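Local atomic coordinates of zinc-finger (Saccharomonospora viridis, PDB entry 3RMQ), a protein that is of unknown function but binds a zinc ion through one histidine and three cysteines, as a member of the zinc-finger family zf-HC3. Residues I77-I91 and F102-V114. The protein carries 1 engineered substitution. Numbering follows the deposited sequence.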
ATOM      1  N   ILE A  77      13.341   4.539   1.687  1.00 30.88           N
ATOM      2  CA  ILE A  77      12.182   3.909   1.062  1.00 32.07           C
ATOM      3  C   ILE A  77      12.677   2.640   0.321  1.00 33.08           C
ATOM      4  O   ILE A  77      12.028   1.605   0.332  1.00 28.85           O
ATOM      5  CB  ILE A  77      11.440   4.883   0.112  1.00 33.46           C
ATOM      6  CG1 ILE A  77      10.902   6.086   0.885  1.00 35.78           C
ATOM      7  CG2 ILE A  77      10.288   4.188  -0.559  1.00 32.34           C
ATOM      8  CD1 ILE A  77      10.243   7.145   0.002  1.00 36.63           C
ATOM      9  N   SER A  78      13.850   2.728  -0.288  1.00 37.20           N
ATOM     10  CA  SER A  78      14.362   1.613  -1.046  1.00 37.19           C
ATOM     11  C   SER A  78      14.587   0.411  -0.135  1.00 36.96           C
ATOM     12  O   SER A  78      14.184  -0.702  -0.485  1.00 33.87           O
ATOM     13  CB  SER A  78      15.640   1.993  -1.765  1.00 47.97           C
ATOM     14  OG  SER A  78      16.031   0.918  -2.572  1.00 54.37           O
ATOM     15  N   ASP A  79      15.204   0.632   1.032  1.00 34.95           N
ATOM     16  CA  ASP A  79      15.422  -0.436   2.024  1.00 37.89           C
ATOM     17  C   ASP A  79      14.126  -1.125   2.424  1.00 35.28           C
ATOM     18  O   ASP A  79      14.075  -2.333   2.575  1.00 36.02           O
ATOM     19  CB  ASP A  79      16.069   0.124   3.287  1.00 46.95           C
ATOM     20  CG  ASP A  79      17.523   0.456   3.084  1.00 64.73           C
ATOM     21  OD1 ASP A  79      18.097  -0.016   2.069  1.00 66.03           O
ATOM     22  OD2 ASP A  79      18.088   1.185   3.939  1.00 72.94           O
ATOM     23  N   LEU A  80      13.082  -0.326   2.593  1.00 31.62           N
ATOM     24  CA  LEU A  80      11.756  -0.802   2.947  1.00 30.73           C
ATOM     25  C   LEU A  80      11.197  -1.742   1.853  1.00 31.19           C
ATOM     26  O   LEU A  80      10.658  -2.818   2.127  1.00 29.12           O
ATOM     27  CB  LEU A  80      10.861   0.442   3.076  1.00 28.01           C
ATOM     28  CG  LEU A  80       9.410   0.286   3.462  1.00 27.01           C
ATOM     29  CD1 LEU A  80       9.352  -0.427   4.825  1.00 29.61           C
ATOM     30  CD2 LEU A  80       8.708   1.672   3.515  1.00 24.45           C
ATOM     31  N   ALA A  81      11.323  -1.317   0.604  1.00 28.99           N
ATOM     32  CA  ALA A  81      10.665  -1.996  -0.521  1.00 29.02           C
ATOM     33  C   ALA A  81      11.275  -3.369  -0.718  1.00 33.13           C
ATOM     34  O   ALA A  81      10.643  -4.290  -1.244  1.00 30.84           O
ATOM     35  CB  ALA A  81      10.820  -1.179  -1.787  1.00 28.23           C
ATOM     36  N   HIS A  82      12.517  -3.508  -0.270  1.00 37.02           N
ATOM     37  CA  HIS A  82      13.247  -4.708  -0.545  1.00 45.79           C
ATOM     38  C   HIS A  82      12.591  -5.899   0.102  1.00 43.39           C
ATOM     39  O   HIS A  82      12.819  -7.011  -0.332  1.00 41.29           O
ATOM     40  CB  HIS A  82      14.723  -4.564  -0.161  1.00 59.88           C
ATOM     41  CG  HIS A  82      15.555  -3.957  -1.250  1.00 71.77           C
ATOM     42  ND1 HIS A  82      15.161  -2.832  -1.946  1.00 73.51           N
ATOM     43  CD2 HIS A  82      16.742  -4.331  -1.785  1.00 81.94           C
ATOM     44  CE1 HIS A  82      16.075  -2.530  -2.851  1.00 80.13           C
ATOM     45  NE2 HIS A  82      17.044  -3.424  -2.775  1.00 85.50           N
ATOM     46  N   ARG A  83      11.723  -5.703   1.089  1.00 43.34           N
ATOM     47  CA  ARG A  83      11.129  -6.879   1.717  1.00 45.77           C
ATOM     48  C   ARG A  83       9.823  -7.400   1.105  1.00 40.52           C
ATOM     49  O   ARG A  83       9.239  -8.359   1.620  1.00 44.79           O
ATOM     50  CB  ARG A  83      10.938  -6.628   3.202  1.00 55.93           C
ATOM     51  CG  ARG A  83       9.749  -5.808   3.516  1.00 58.04           C
ATOM     52  CD  ARG A  83       9.998  -5.065   4.799  1.00 66.10           C
ATOM     53  NE  ARG A  83       8.748  -4.569   5.340  1.00 70.31           N
ATOM     54  CZ  ARG A  83       8.658  -3.831   6.432  1.00 74.14           C
ATOM     55  NH1 ARG A  83       7.465  -3.419   6.849  1.00 74.43           N
ATOM     56  NH2 ARG A  83       9.760  -3.499   7.098  1.00 76.31           N
ATOM     57  N   PHE A  84       9.355  -6.800   0.009  1.00 31.88           N
ATOM     58  CA  PHE A  84       8.158  -7.304  -0.687  1.00 29.20           C
ATOM     59  C   PHE A  84       8.508  -8.007  -2.000  1.00 36.02           C
ATOM     60  O   PHE A  84       9.589  -7.792  -2.548  1.00 36.43           O
ATOM     61  CB  PHE A  84       7.205  -6.130  -0.987  1.00 25.55           C
ATOM     62  CG  PHE A  84       6.733  -5.432   0.239  1.00 24.32           C
ATOM     63  CD1 PHE A  84       5.848  -6.062   1.084  1.00 28.65           C
ATOM     64  CD2 PHE A  84       7.141  -4.139   0.534  1.00 27.95           C
ATOM     65  CE1 PHE A  84       5.387  -5.430   2.221  1.00 31.02           C
ATOM     66  CE2 PHE A  84       6.706  -3.500   1.667  1.00 29.95           C
ATOM     67  CZ  PHE A  84       5.812  -4.144   2.518  1.00 33.56           C
ATOM     68  N   ASP A  85       7.577  -8.819  -2.500  1.00 35.43           N
ATOM     69  CA  ASP A  85       7.635  -9.362  -3.858  1.00 39.75           C
ATOM     70  C   ASP A  85       6.873  -8.421  -4.802  1.00 37.05           C
ATOM     71  O   ASP A  85       5.770  -8.012  -4.504  1.00 44.75           O
ATOM     72  CB  ASP A  85       7.017 -10.761  -3.889  1.00 45.20           C
ATOM     73  CG  ASP A  85       7.734 -11.744  -2.946  1.00 51.42           C
ATOM     74  OD1 ASP A  85       8.935 -11.522  -2.648  1.00 50.02           O
ATOM     75  OD2 ASP A  85       7.093 -12.727  -2.496  1.00 53.42           O
ATOM     76  N   TRP A  86       7.472  -8.085  -5.928  1.00 29.27           N
ATOM     77  CA  TRP A  86       6.959  -7.044  -6.798  1.00 28.73           C
ATOM     78  C   TRP A  86       6.613  -7.572  -8.199  1.00 35.18           C
ATOM     79  O   TRP A  86       7.498  -7.810  -9.038  1.00 36.51           O
ATOM     80  CB  TRP A  86       8.001  -5.956  -6.947  1.00 26.46           C
ATOM     81  CG  TRP A  86       8.217  -5.162  -5.701  1.00 22.02           C
ATOM     82  CD1 TRP A  86       9.183  -5.339  -4.738  1.00 23.06           C
ATOM     83  CD2 TRP A  86       7.460  -4.048  -5.319  1.00 16.94           C
ATOM     84  NE1 TRP A  86       9.054  -4.371  -3.766  1.00 22.65           N
ATOM     85  CE2 TRP A  86       8.008  -3.553  -4.104  1.00 19.90           C
ATOM     86  CE3 TRP A  86       6.372  -3.400  -5.876  1.00 17.44           C
ATOM     87  CZ2 TRP A  86       7.461  -2.469  -3.437  1.00 23.17           C
ATOM     88  CZ3 TRP A  86       5.846  -2.299  -5.229  1.00 17.74           C
ATOM     89  CH2 TRP A  86       6.387  -1.849  -4.013  1.00 19.68           C
ATOM     90  N   SER A  87       5.327  -7.754  -8.450  1.00 27.46           N
ATOM     91  CA  SER A  87       4.865  -8.197  -9.751  1.00 26.01           C
ATOM     92  C   SER A  87       4.741  -6.995 -10.678  1.00 24.42           C
ATOM     93  O   SER A  87       4.774  -5.859 -10.222  1.00 20.87           O
ATOM     94  CB  SER A  87       3.513  -8.848  -9.613  1.00 28.41           C
ATOM     95  OG  SER A  87       2.588  -7.856  -9.242  1.00 26.81           O
ATOM     96  N   PRO A  88       4.591  -7.246 -11.990  1.00 29.25           N
ATOM     97  CA  PRO A  88       4.440  -6.110 -12.899  1.00 29.49           C
ATOM     98  C   PRO A  88       3.198  -5.306 -12.539  1.00 30.04           C
ATOM     99  O   PRO A  88       3.205  -4.098 -12.680  1.00 28.91           O
ATOM    100  CB  PRO A  88       4.302  -6.775 -14.289  1.00 31.49           C
ATOM    101  CG  PRO A  88       5.044  -8.055 -14.158  1.00 26.56           C
ATOM    102  CD  PRO A  88       4.815  -8.515 -12.712  1.00 24.40           C
ATOM    103  N   ALA A  89       2.148  -5.958 -12.050  1.00 26.42           N
ATOM    104  CA  ALA A  89       0.955  -5.243 -11.664  1.00 29.29           C
ATOM    105  C   ALA A  89       1.280  -4.258 -10.546  1.00 28.76           C
ATOM    106  O   ALA A  89       0.834  -3.116 -10.575  1.00 23.27           O
ATOM    107  CB  ALA A  89      -0.152  -6.236 -11.196  1.00 31.19           C
ATOM    108  N   LEU A  90       2.038  -4.711  -9.552  1.00 23.10           N
ATOM    109  CA  LEU A  90       2.363  -3.836  -8.407  1.00 23.17           C
ATOM    110  C   LEU A  90       3.321  -2.731  -8.765  1.00 25.50           C
ATOM    111  O   LEU A  90       3.157  -1.613  -8.336  1.00 23.79           O
ATOM    112  CB  LEU A  90       2.970  -4.630  -7.259  1.00 21.20           C
ATOM    113  CG  LEU A  90       1.920  -5.555  -6.640  1.00 26.25           C
ATOM    114  CD1 LEU A  90       2.578  -6.575  -5.754  1.00 25.77           C
ATOM    115  CD2 LEU A  90       0.977  -4.675  -5.822  1.00 26.36           C
ATOM    116  N   ILE A  91       4.346  -3.055  -9.546  1.00 20.81           N
ATOM    117  CA  ILE A  91       5.353  -2.069  -9.930  1.00 27.35           C
ATOM    118  C   ILE A  91       4.710  -0.995 -10.771  1.00 26.57           C
ATOM    119  O   ILE A  91       4.964   0.188 -10.573  1.00 26.53           O
ATOM    120  CB  ILE A  91       6.541  -2.729 -10.692  1.00 23.39           C
ATOM    121  CG1 ILE A  91       7.213  -3.781  -9.787  1.00 25.38           C
ATOM    122  CG2 ILE A  91       7.544  -1.665 -11.145  1.00 24.11           C
ATOM    123  CD1 ILE A  91       8.268  -4.684 -10.535  1.00 26.11           C
ATOM    124  N   PHE A 102      10.014   5.612 -14.526  1.00 60.04           N
ATOM    125  CA  PHE A 102       9.654   4.229 -14.277  1.00 55.61           C
ATOM    126  C   PHE A 102      10.893   3.449 -13.858  1.00 54.37           C
ATOM    127  O   PHE A 102      10.837   2.601 -12.975  1.00 44.00           O
ATOM    128  CB  PHE A 102       9.027   3.591 -15.505  1.00 45.40           C
ATOM    129  CG  PHE A 102       8.641   2.183 -15.296  1.00 33.63           C
ATOM    130  CD1 PHE A 102       7.473   1.865 -14.602  1.00 26.07           C
ATOM    131  CD2 PHE A 102       9.439   1.163 -15.784  1.00 32.28           C
ATOM    132  CE1 PHE A 102       7.089   0.529 -14.395  1.00 25.73           C
ATOM    133  CE2 PHE A 102       9.098  -0.170 -15.591  1.00 23.65           C
ATOM    134  CZ  PHE A 102       7.902  -0.508 -14.881  1.00 24.47           C
ATOM    135  N   GLY A 103      12.024   3.755 -14.486  1.00 48.66           N
ATOM    136  CA  GLY A 103      13.262   3.081 -14.145  1.00 47.55           C
ATOM    137  C   GLY A 103      13.663   3.356 -12.708  1.00 46.03           C
ATOM    138  O   GLY A 103      14.235   2.498 -12.034  1.00 43.85           O
ATOM    139  N   GLU A 104      13.383   4.569 -12.238  1.00 44.92           N
ATOM    140  CA  GLU A 104      13.698   4.923 -10.866  1.00 47.92           C
ATOM    141  C   GLU A 104      12.793   4.140  -9.931  1.00 37.44           C
ATOM    142  O   GLU A 104      13.251   3.666  -8.878  1.00 32.21           O
ATOM    143  CB  GLU A 104      13.580   6.431 -10.652  1.00 63.00           C
ATOM    144  CG  GLU A 104      14.697   7.197 -11.361  1.00 80.76           C
ATOM    145  CD  GLU A 104      14.636   8.698 -11.140  1.00 98.41           C
ATOM    146  OE1 GLU A 104      13.534   9.276 -11.233  1.00101.41           O
ATOM    147  OE2 GLU A 104      15.698   9.301 -10.876  1.00107.94           O
ATOM    148  N   VAL A 105      11.532   3.945 -10.319  1.00 38.19           N
ATOM    149  CA  VAL A 105      10.643   3.112  -9.496  1.00 36.87           C
ATOM    150  C   VAL A 105      11.162   1.675  -9.432  1.00 30.27           C
ATOM    151  O   VAL A 105      11.235   1.081  -8.354  1.00 27.79           O
ATOM    152  CB  VAL A 105       9.193   3.122 -10.015  1.00 29.67           C
ATOM    153  CG1 VAL A 105       8.366   2.050  -9.311  1.00 23.52           C
ATOM    154  CG2 VAL A 105       8.589   4.500  -9.807  1.00 36.46           C
ATOM    155  N   VAL A 106      11.540   1.115 -10.570  1.00 28.10           N
ATOM    156  CA  VAL A 106      11.998  -0.265 -10.581  1.00 30.09           C
ATOM    157  C   VAL A 106      13.253  -0.428  -9.709  1.00 35.16           C
ATOM    158  O   VAL A 106      13.337  -1.359  -8.919  1.00 34.09           O
ATOM    159  CB  VAL A 106      12.228  -0.777 -11.996  1.00 29.24           C
ATOM    160  CG1 VAL A 106      12.783  -2.201 -11.964  1.00 28.76           C
ATOM    161  CG2 VAL A 106      10.909  -0.754 -12.780  1.00 25.12           C
ATOM    162  N   GLU A 107      14.208   0.485  -9.825  1.00 34.63           N
ATOM    163  CA  GLU A 107      15.416   0.437  -8.997  1.00 44.61           C
ATOM    164  C   GLU A 107      15.089   0.532  -7.506  1.00 43.74           C
ATOM    165  O   GLU A 107      15.635  -0.218  -6.684  1.00 40.68           O
ATOM    166  CB  GLU A 107      16.393   1.523  -9.443  1.00 54.86           C
ATOM    167  CG  GLU A 107      16.964   1.175 -10.817  1.00 67.10           C
ATOM    168  CD  GLU A 107      17.896   2.223 -11.406  1.00 81.30           C
ATOM    169  OE1 GLU A 107      18.202   3.226 -10.718  1.00 86.93           O
ATOM    170  OE2 GLU A 107      18.324   2.031 -12.572  1.00 86.12           O
ATOM    171  N   LEU A 108      14.160   1.422  -7.168  1.00 42.74           N
ATOM    172  CA  LEU A 108      13.708   1.599  -5.793  1.00 44.62           C
ATOM    173  C   LEU A 108      13.219   0.273  -5.181  1.00 36.76           C
ATOM    174  O   LEU A 108      13.572  -0.076  -4.047  1.00 32.60           O
ATOM    175  CB  LEU A 108      12.584   2.655  -5.787  1.00 48.07           C
ATOM    176  CG  LEU A 108      11.893   3.077  -4.491  1.00 52.89           C
ATOM    177  CD1 LEU A 108      11.209   4.416  -4.690  1.00 54.23           C
ATOM    178  CD2 LEU A 108      10.889   2.028  -4.043  1.00 51.54           C
ATOM    179  N   THR A 109      12.417  -0.480  -5.935  1.00 35.08           N
ATOM    180  CA  THR A 109      11.809  -1.679  -5.398  1.00 32.79           C
ATOM    181  C   THR A 109      12.853  -2.750  -5.131  1.00 35.35           C
ATOM    182  O   THR A 109      12.611  -3.648  -4.335  1.00 35.08           O
ATOM    183  CB  THR A 109      10.771  -2.288  -6.357  1.00 30.43           C
ATOM    184  OG1 THR A 109      11.416  -2.607  -7.603  1.00 33.26           O
ATOM    185  CG2 THR A 109       9.589  -1.331  -6.581  1.00 27.29           C
ATOM    186  N   GLY A 110      13.999  -2.690  -5.816  1.00 39.62           N
ATOM    187  CA  GLY A 110      14.962  -3.774  -5.732  1.00 39.23           C
ATOM    188  C   GLY A 110      14.379  -5.054  -6.324  1.00 36.85           C
ATOM    189  O   GLY A 110      14.825  -6.156  -6.012  1.00 41.44           O
ATOM    190  N   ALA A 111      13.371  -4.914  -7.176  1.00 28.63           N
ATOM    191  CA  ALA A 111      12.572  -6.071  -7.619  1.00 35.64           C
ATOM    192  C   ALA A 111      13.229  -6.934  -8.702  1.00 37.16           C
ATOM    193  O   ALA A 111      12.841  -8.108  -8.882  1.00 39.41           O
ATOM    194  CB  ALA A 111      11.228  -5.600  -8.137  1.00 39.85           C
ATOM    195  N   ARG A 112      14.181  -6.367  -9.434  1.00 32.77           N
ATOM    196  CA  ARG A 112      14.794  -7.070 -10.563  1.00 35.25           C
ATOM    197  C   ARG A 112      16.316  -6.968 -10.437  1.00 49.16           C
ATOM    198  O   ARG A 112      17.056  -6.983 -11.425  1.00 50.75           O
ATOM    199  CB  ARG A 112      14.320  -6.489 -11.889  1.00 25.11           C
ATOM    200  CG  ARG A 112      12.815  -6.596 -12.128  1.00 25.90           C
ATOM    201  CD  ARG A 112      12.319  -8.056 -12.312  1.00 19.79           C
ATOM    202  NE  ARG A 112      10.878  -8.109 -12.594  1.00 20.06           N
ATOM    203  CZ  ARG A 112       9.921  -8.251 -11.665  1.00 24.94           C
ATOM    204  NH1 ARG A 112      10.233  -8.380 -10.371  1.00 25.83           N
ATOM    205  NH2 ARG A 112       8.655  -8.233 -12.028  1.00 24.37           N
HETATM  206  N   MSE A 113      16.768  -6.874  -9.193  1.00 54.84           N
HETATM  207  CA  MSE A 113      18.186  -6.822  -8.889  1.00 72.70           C
HETATM  208  C   MSE A 113      18.518  -7.891  -7.849  1.00 84.66           C
HETATM  209  O   MSE A 113      17.809  -8.016  -6.843  1.00 88.97           O
HETATM  210  CB  MSE A 113      18.535  -5.448  -8.331  1.00 78.55           C
HETATM  211  CG  MSE A 113      18.393  -4.323  -9.328  1.00 79.63           C
HETATM  212 SE   MSE A 113      18.504  -2.619  -8.416  0.75135.70          SE
HETATM  213  CE  MSE A 113      19.111  -3.240  -6.660  1.00101.53           C
ATOM    214  N   VAL A 114      19.592  -8.647  -8.084  1.00 89.72           N
ATOM    215  CA  VAL A 114      20.026  -9.702  -7.161  1.00 94.33           C
ATOM    216  C   VAL A 114      20.772  -9.130  -5.952  1.00 98.64           C
ATOM    217  O   VAL A 114      20.173  -8.787  -4.932  1.00101.57           O
ATOM    218  CB  VAL A 114      20.957 -10.699  -7.856  1.00 94.12           C
ATOM    219  CG1 VAL A 114      22.234  -9.995  -8.304  1.00 94.47           C
ATOM    220  CG2 VAL A 114      21.273 -11.854  -6.924  1.00 95.00           C
TER
HETATM  221  O   HOH W   1      12.459  -6.287  -3.700  1.00 41.95           O
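Trp86 takes Thr109 onto its indole face: Thr109 CB stands 3.6 Å from the centroid of the five-membered ring, a CH-pi contact, while CG2 lies over the middle of the ring system. The indole is fixed in rotation by its own segment, Trp86 NE1 giving an almost straight bond (3.0 Å, 173°) to Ala81 O. Phe84 N, closing the type I turn from Ala81 to Phe84, reaches the same oxygen from the other face of the carbonyl plane. Thr109 OG1 is satisfied twice within its segment, bonding to Val106 O and accepting from Ala111 N in an ST turn; a water also hydrogen-bonds Thr109 O. Trp86 O is gripped end-on by Arg112, whose NH1 and NH2 reach it at 3.1 and 3.2 Å respectively; NH1 also serves Ala111 O. Ile91 CD1 covers one face of this guanidinium, and Ile91 CG2 meets Phe102, Val105 and Val106. At the other end, Ser78 OG, turned anti to its own backbone nitrogen (chi1 -175°), donates to Leu108 O at 3.0 Å. His82 CE1 presses to 3.3 Å from Gly110 CA, where the chain leaves the helix with positive phi. Helix 102-109 thus packs against helices 74-81 and 88-97, the axis of 77-81 running at 61° to that of 102-109, and the 82-87 linker holds the side chain of Trp86 about 10 Å from the zinc ion of the three-cysteine, one-histidine site.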